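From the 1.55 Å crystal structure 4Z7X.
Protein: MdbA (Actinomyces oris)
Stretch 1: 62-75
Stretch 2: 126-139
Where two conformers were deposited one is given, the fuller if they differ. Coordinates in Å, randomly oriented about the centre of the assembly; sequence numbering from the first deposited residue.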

# COMPACT_ATOMS: atom_id res chain seq x y z
N TYR A 62 -0.69 -7.17 -2.31
CA TYR A 62 0.26 -7.53 -1.25
C TYR A 62 1.64 -7.09 -1.72
O TYR A 62 2.09 -7.46 -2.82
CB TYR A 62 0.25 -9.04 -0.95
CG TYR A 62 -0.98 -9.52 -0.26
CD1 TYR A 62 -2.16 -9.78 -0.95
CD2 TYR A 62 -0.96 -9.74 1.10
CE1 TYR A 62 -3.30 -10.22 -0.27
CE2 TYR A 62 -2.07 -10.21 1.78
CZ TYR A 62 -3.24 -10.44 1.09
OH TYR A 62 -4.38 -10.87 1.76
N PHE A 63 2.30 -6.28 -0.89
CA PHE A 63 3.55 -5.63 -1.30
C PHE A 63 4.50 -5.47 -0.12
O PHE A 63 4.11 -5.57 1.05
CB PHE A 63 3.23 -4.27 -1.89
CG PHE A 63 2.83 -3.25 -0.86
CD1 PHE A 63 1.53 -3.13 -0.42
CD2 PHE A 63 3.81 -2.52 -0.22
CE1 PHE A 63 1.22 -2.21 0.57
CE2 PHE A 63 3.51 -1.60 0.75
CZ PHE A 63 2.21 -1.46 1.17
N ASP A 64 5.77 -5.27 -0.46
CA ASP A 64 6.84 -4.88 0.48
C ASP A 64 7.52 -3.64 -0.12
O ASP A 64 7.94 -3.67 -1.28
CB ASP A 64 7.84 -6.05 0.61
CG ASP A 64 8.93 -5.81 1.65
OD1 ASP A 64 9.21 -4.66 1.96
OD2 ASP A 64 9.54 -6.80 2.13
N TYR A 65 7.61 -2.58 0.66
CA TYR A 65 8.32 -1.38 0.26
C TYR A 65 9.77 -1.59 -0.18
O TYR A 65 10.32 -0.74 -0.88
CB TYR A 65 8.27 -0.28 1.34
CG TYR A 65 6.91 0.39 1.50
CD1 TYR A 65 6.34 1.05 0.43
CD2 TYR A 65 6.18 0.30 2.67
CE1 TYR A 65 5.12 1.67 0.53
CE2 TYR A 65 4.94 0.90 2.79
CZ TYR A 65 4.41 1.57 1.71
OH TYR A 65 3.18 2.13 1.82
N SER A 66 10.38 -2.69 0.25
CA SER A 66 11.76 -3.01 -0.12
C SER A 66 11.90 -4.04 -1.24
O SER A 66 13.02 -4.49 -1.53
CB SER A 66 12.53 -3.52 1.10
OG SER A 66 12.68 -2.50 2.07
N CYS A 67 10.79 -4.31 -1.93
CA CYS A 67 10.75 -5.29 -3.04
C CYS A 67 10.83 -4.57 -4.39
O CYS A 67 9.96 -3.74 -4.74
CB CYS A 67 9.47 -6.15 -2.94
SG CYS A 67 9.21 -7.20 -4.40
N SER A 68 11.85 -4.91 -5.16
CA SER A 68 12.02 -4.26 -6.46
C SER A 68 10.92 -4.55 -7.45
O SER A 68 10.58 -3.68 -8.25
CB SER A 68 13.40 -4.64 -7.05
OG SER A 68 13.47 -6.02 -7.35
N HIS A 69 10.34 -5.75 -7.38
CA HIS A 69 9.22 -6.06 -8.24
C HIS A 69 7.98 -5.24 -7.88
O HIS A 69 7.23 -4.80 -8.77
CB HIS A 69 8.91 -7.56 -8.19
CG HIS A 69 10.01 -8.40 -8.74
ND1 HIS A 69 10.91 -9.06 -7.95
CD2 HIS A 69 10.36 -8.66 -10.02
CE1 HIS A 69 11.77 -9.71 -8.72
NE2 HIS A 69 11.45 -9.48 -9.98
N CYS A 70 7.76 -5.03 -6.60
CA CYS A 70 6.70 -4.13 -6.12
C CYS A 70 6.94 -2.68 -6.55
O CYS A 70 6.01 -1.99 -6.90
CB CYS A 70 6.59 -4.18 -4.59
SG CYS A 70 5.99 -5.78 -4.02
N ALA A 71 8.19 -2.24 -6.53
CA ALA A 71 8.50 -0.87 -6.98
C ALA A 71 8.18 -0.73 -8.45
O ALA A 71 7.61 0.29 -8.87
CB ALA A 71 9.96 -0.51 -6.69
N GLN A 72 8.54 -1.73 -9.25
CA GLN A 72 8.28 -1.70 -10.70
C GLN A 72 6.77 -1.72 -10.93
O GLN A 72 6.25 -1.01 -11.80
CB GLN A 72 8.90 -2.93 -11.40
CG GLN A 72 10.42 -2.95 -11.45
CD GLN A 72 10.97 -4.21 -12.12
OE1 GLN A 72 11.53 -5.09 -11.45
NE2 GLN A 72 10.80 -4.32 -13.43
N PHE A 73 6.06 -2.54 -10.14
CA PHE A 73 4.62 -2.67 -10.27
C PHE A 73 3.95 -1.36 -10.00
O PHE A 73 3.07 -0.94 -10.76
CB PHE A 73 4.10 -3.77 -9.31
CG PHE A 73 2.63 -4.08 -9.46
CD1 PHE A 73 1.67 -3.29 -8.83
CD2 PHE A 73 2.19 -5.19 -10.22
CE1 PHE A 73 0.32 -3.56 -8.97
CE2 PHE A 73 0.85 -5.47 -10.34
CZ PHE A 73 -0.09 -4.66 -9.72
N GLU A 74 4.34 -0.71 -8.92
CA GLU A 74 3.78 0.57 -8.56
C GLU A 74 4.04 1.60 -9.67
O GLU A 74 3.13 2.35 -10.07
CB GLU A 74 4.35 1.04 -7.22
CG GLU A 74 4.01 2.49 -6.88
CD GLU A 74 2.54 2.77 -6.58
OE1 GLU A 74 2.17 3.98 -6.52
OE2 GLU A 74 1.77 1.79 -6.40
N GLY A 75 5.28 1.64 -10.17
CA GLY A 75 5.57 2.58 -11.24
C GLY A 75 4.71 2.36 -12.50
O GLY A 75 4.20 3.30 -13.09
N PHE A 126 1.67 9.39 -1.09
CA PHE A 126 2.89 9.11 -0.30
C PHE A 126 3.37 7.68 -0.54
O PHE A 126 4.57 7.41 -0.63
CB PHE A 126 2.65 9.38 1.17
CG PHE A 126 3.89 9.23 2.00
CD1 PHE A 126 4.97 10.12 1.85
CD2 PHE A 126 3.99 8.25 2.94
CE1 PHE A 126 6.10 9.99 2.62
CE2 PHE A 126 5.15 8.11 3.73
CZ PHE A 126 6.21 8.96 3.54
N HIS A 127 2.43 6.76 -0.63
CA HIS A 127 2.75 5.38 -0.99
C HIS A 127 3.56 5.33 -2.27
O HIS A 127 4.60 4.70 -2.36
CB HIS A 127 1.44 4.60 -1.15
CG HIS A 127 1.60 3.18 -1.57
ND1 HIS A 127 1.98 2.19 -0.71
CD2 HIS A 127 1.36 2.58 -2.76
CE1 HIS A 127 2.00 1.05 -1.35
NE2 HIS A 127 1.61 1.25 -2.59
N ASN A 128 3.04 6.01 -3.28
CA ASN A 128 3.76 6.11 -4.55
C ASN A 128 5.13 6.74 -4.39
O ASN A 128 6.12 6.29 -5.01
CB ASN A 128 2.95 6.92 -5.56
CG ASN A 128 3.70 7.09 -6.86
OD1 ASN A 128 3.79 6.14 -7.65
ND2 ASN A 128 4.26 8.26 -7.08
N ALA A 129 5.19 7.83 -3.63
CA ALA A 129 6.44 8.53 -3.49
C ALA A 129 7.51 7.70 -2.79
O ALA A 129 8.69 7.80 -3.13
CB ALA A 129 6.22 9.88 -2.82
N ALA A 130 7.10 6.88 -1.82
CA ALA A 130 8.05 6.05 -1.08
C ALA A 130 8.60 4.99 -2.02
O ALA A 130 9.77 4.68 -1.98
CB ALA A 130 7.38 5.40 0.09
N PHE A 131 7.74 4.44 -2.87
CA PHE A 131 8.24 3.50 -3.87
C PHE A 131 9.14 4.18 -4.89
O PHE A 131 10.09 3.58 -5.38
CB PHE A 131 7.10 2.77 -4.58
CG PHE A 131 6.75 1.45 -3.95
CD1 PHE A 131 7.71 0.48 -3.81
CD2 PHE A 131 5.49 1.18 -3.42
CE1 PHE A 131 7.42 -0.76 -3.27
CE2 PHE A 131 5.18 -0.06 -2.90
CZ PHE A 131 6.16 -1.03 -2.81
N GLU A 132 8.87 5.43 -5.22
CA GLU A 132 9.69 6.19 -6.18
C GLU A 132 11.11 6.35 -5.65
O GLU A 132 12.08 6.32 -6.40
CB GLU A 132 9.03 7.57 -6.43
CG GLU A 132 9.71 8.44 -7.47
CD GLU A 132 8.79 9.54 -7.98
OE1 GLU A 132 7.60 9.58 -7.59
OE2 GLU A 132 9.25 10.39 -8.76
N ILE A 133 11.23 6.55 -4.34
CA ILE A 133 12.58 6.63 -3.74
C ILE A 133 13.36 5.34 -4.07
O ILE A 133 14.53 5.37 -4.49
CB ILE A 133 12.53 6.82 -2.19
CG1 ILE A 133 12.07 8.21 -1.83
CG2 ILE A 133 13.88 6.60 -1.54
CD1 ILE A 133 11.83 8.43 -0.36
N PHE A 134 12.72 4.21 -3.85
CA PHE A 134 13.36 2.93 -4.05
C PHE A 134 13.68 2.73 -5.52
O PHE A 134 14.77 2.32 -5.87
CB PHE A 134 12.46 1.81 -3.51
CG PHE A 134 13.15 0.48 -3.36
CD1 PHE A 134 13.76 0.14 -2.16
CD2 PHE A 134 13.20 -0.41 -4.40
CE1 PHE A 134 14.40 -1.07 -2.01
CE2 PHE A 134 13.84 -1.64 -4.25
CZ PHE A 134 14.44 -1.97 -3.06
N SER A 135 12.72 3.05 -6.40
CA SER A 135 12.98 2.92 -7.82
C SER A 135 14.16 3.78 -8.27
O SER A 135 15.00 3.35 -9.06
CB SER A 135 11.75 3.31 -8.64
OG SER A 135 10.72 2.40 -8.46
N GLN A 136 14.23 5.01 -7.80
CA GLN A 136 15.32 5.86 -8.22
C GLN A 136 16.66 5.27 -7.69
O GLN A 136 17.71 5.28 -8.40
CB GLN A 136 15.09 7.30 -7.74
CG GLN A 136 14.00 8.01 -8.55
CD GLN A 136 14.36 8.15 -10.03
OE1 GLN A 136 15.41 8.67 -10.39
NE2 GLN A 136 13.48 7.65 -10.89
N ALA A 137 16.66 4.73 -6.47
CA ALA A 137 17.90 4.13 -5.94
C ALA A 137 18.37 2.91 -6.74
O ALA A 137 19.56 2.73 -6.93
CB ALA A 137 17.77 3.78 -4.44
N ILE A 138 17.43 2.07 -7.18
CA ILE A 138 17.75 0.90 -7.99
C ILE A 138 18.44 1.31 -9.28
O ILE A 138 19.41 0.67 -9.72
CB ILE A 138 16.45 0.10 -8.37
CG1 ILE A 138 15.88 -0.62 -7.18
CG2 ILE A 138 16.72 -0.95 -9.45
CD1 ILE A 138 14.41 -0.97 -7.39
N GLN A 139 17.88 2.35 -9.90
CA GLN A 139 18.34 2.85 -11.20
C GLN A 139 19.70 3.52 -11.11
O GLN A 139 20.57 3.31 -11.98
CB GLN A 139 17.33 3.84 -11.77
CG GLN A 139 17.78 4.61 -13.01
CD GLN A 139 18.08 3.71 -14.20
OE1 GLN A 139 17.38 2.73 -14.44
NE2 GLN A 139 19.11 4.06 -14.97
O HOH W 1 10.23 2.03 -0.68
O HOH W 2 8.11 2.81 -8.08
O HOH W 3 1.54 -0.50 -4.87

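The contact is organised around F131, which points from the middle of stretch 2 straight into the bend where stretch 1 passes from strand to helix. Its ring is enclosed by that bend: the backbone O of C70 lies over one face, Y65 CD1 over the opposite face, and D64 O and F63 CD2 sit at the edge. A flat, wholly apolar side chain suits such a slot. A71 sits at the close approach, its small CB 3.8 Å from F131 CD1 and 3.5 Å from S135 OG; F131 CD1 also comes within 3.5 Å of A71 CA. The helix axes, inclined at 118°, approach to 9.1 Å.

Y65 comes second, with 99 Å² covered against 123 Å² for F131, and adds polarity. Its CB points sideways, but the ring reaches back along the second helix, packing CD1 against F131 CE2 at 3.7 Å and ending in a hydrogen bond between Y65 OH and H127 ND1 (2.8 Å). The edge of H127 also meets the face of F63, with CE1 3.6 Å from F63 CZ, so one imidazole serves both a polar and an aromatic neighbour. The backbone of Y65 is used too: its O lies over the F134 ring, and water 1 donates to both Y65 O and A130 O.

E74, pointing toward the second helix, shows how a buried carboxyl group can be satisfied. Its CG lies 3.9 Å from F131 CB, while water 3 donates to its OE2 (2.8 Å) and bonds H127 NE2 (2.9 Å); OE1 is hydrogen-bonded elsewhere in the structure.

F134 extends the apolar packing one turn beyond F131, its CD2 4.0 Å from A71 CB. The bend itself is braced internally: C67 SG caps the helix by accepting from C70 N at 3.4 Å.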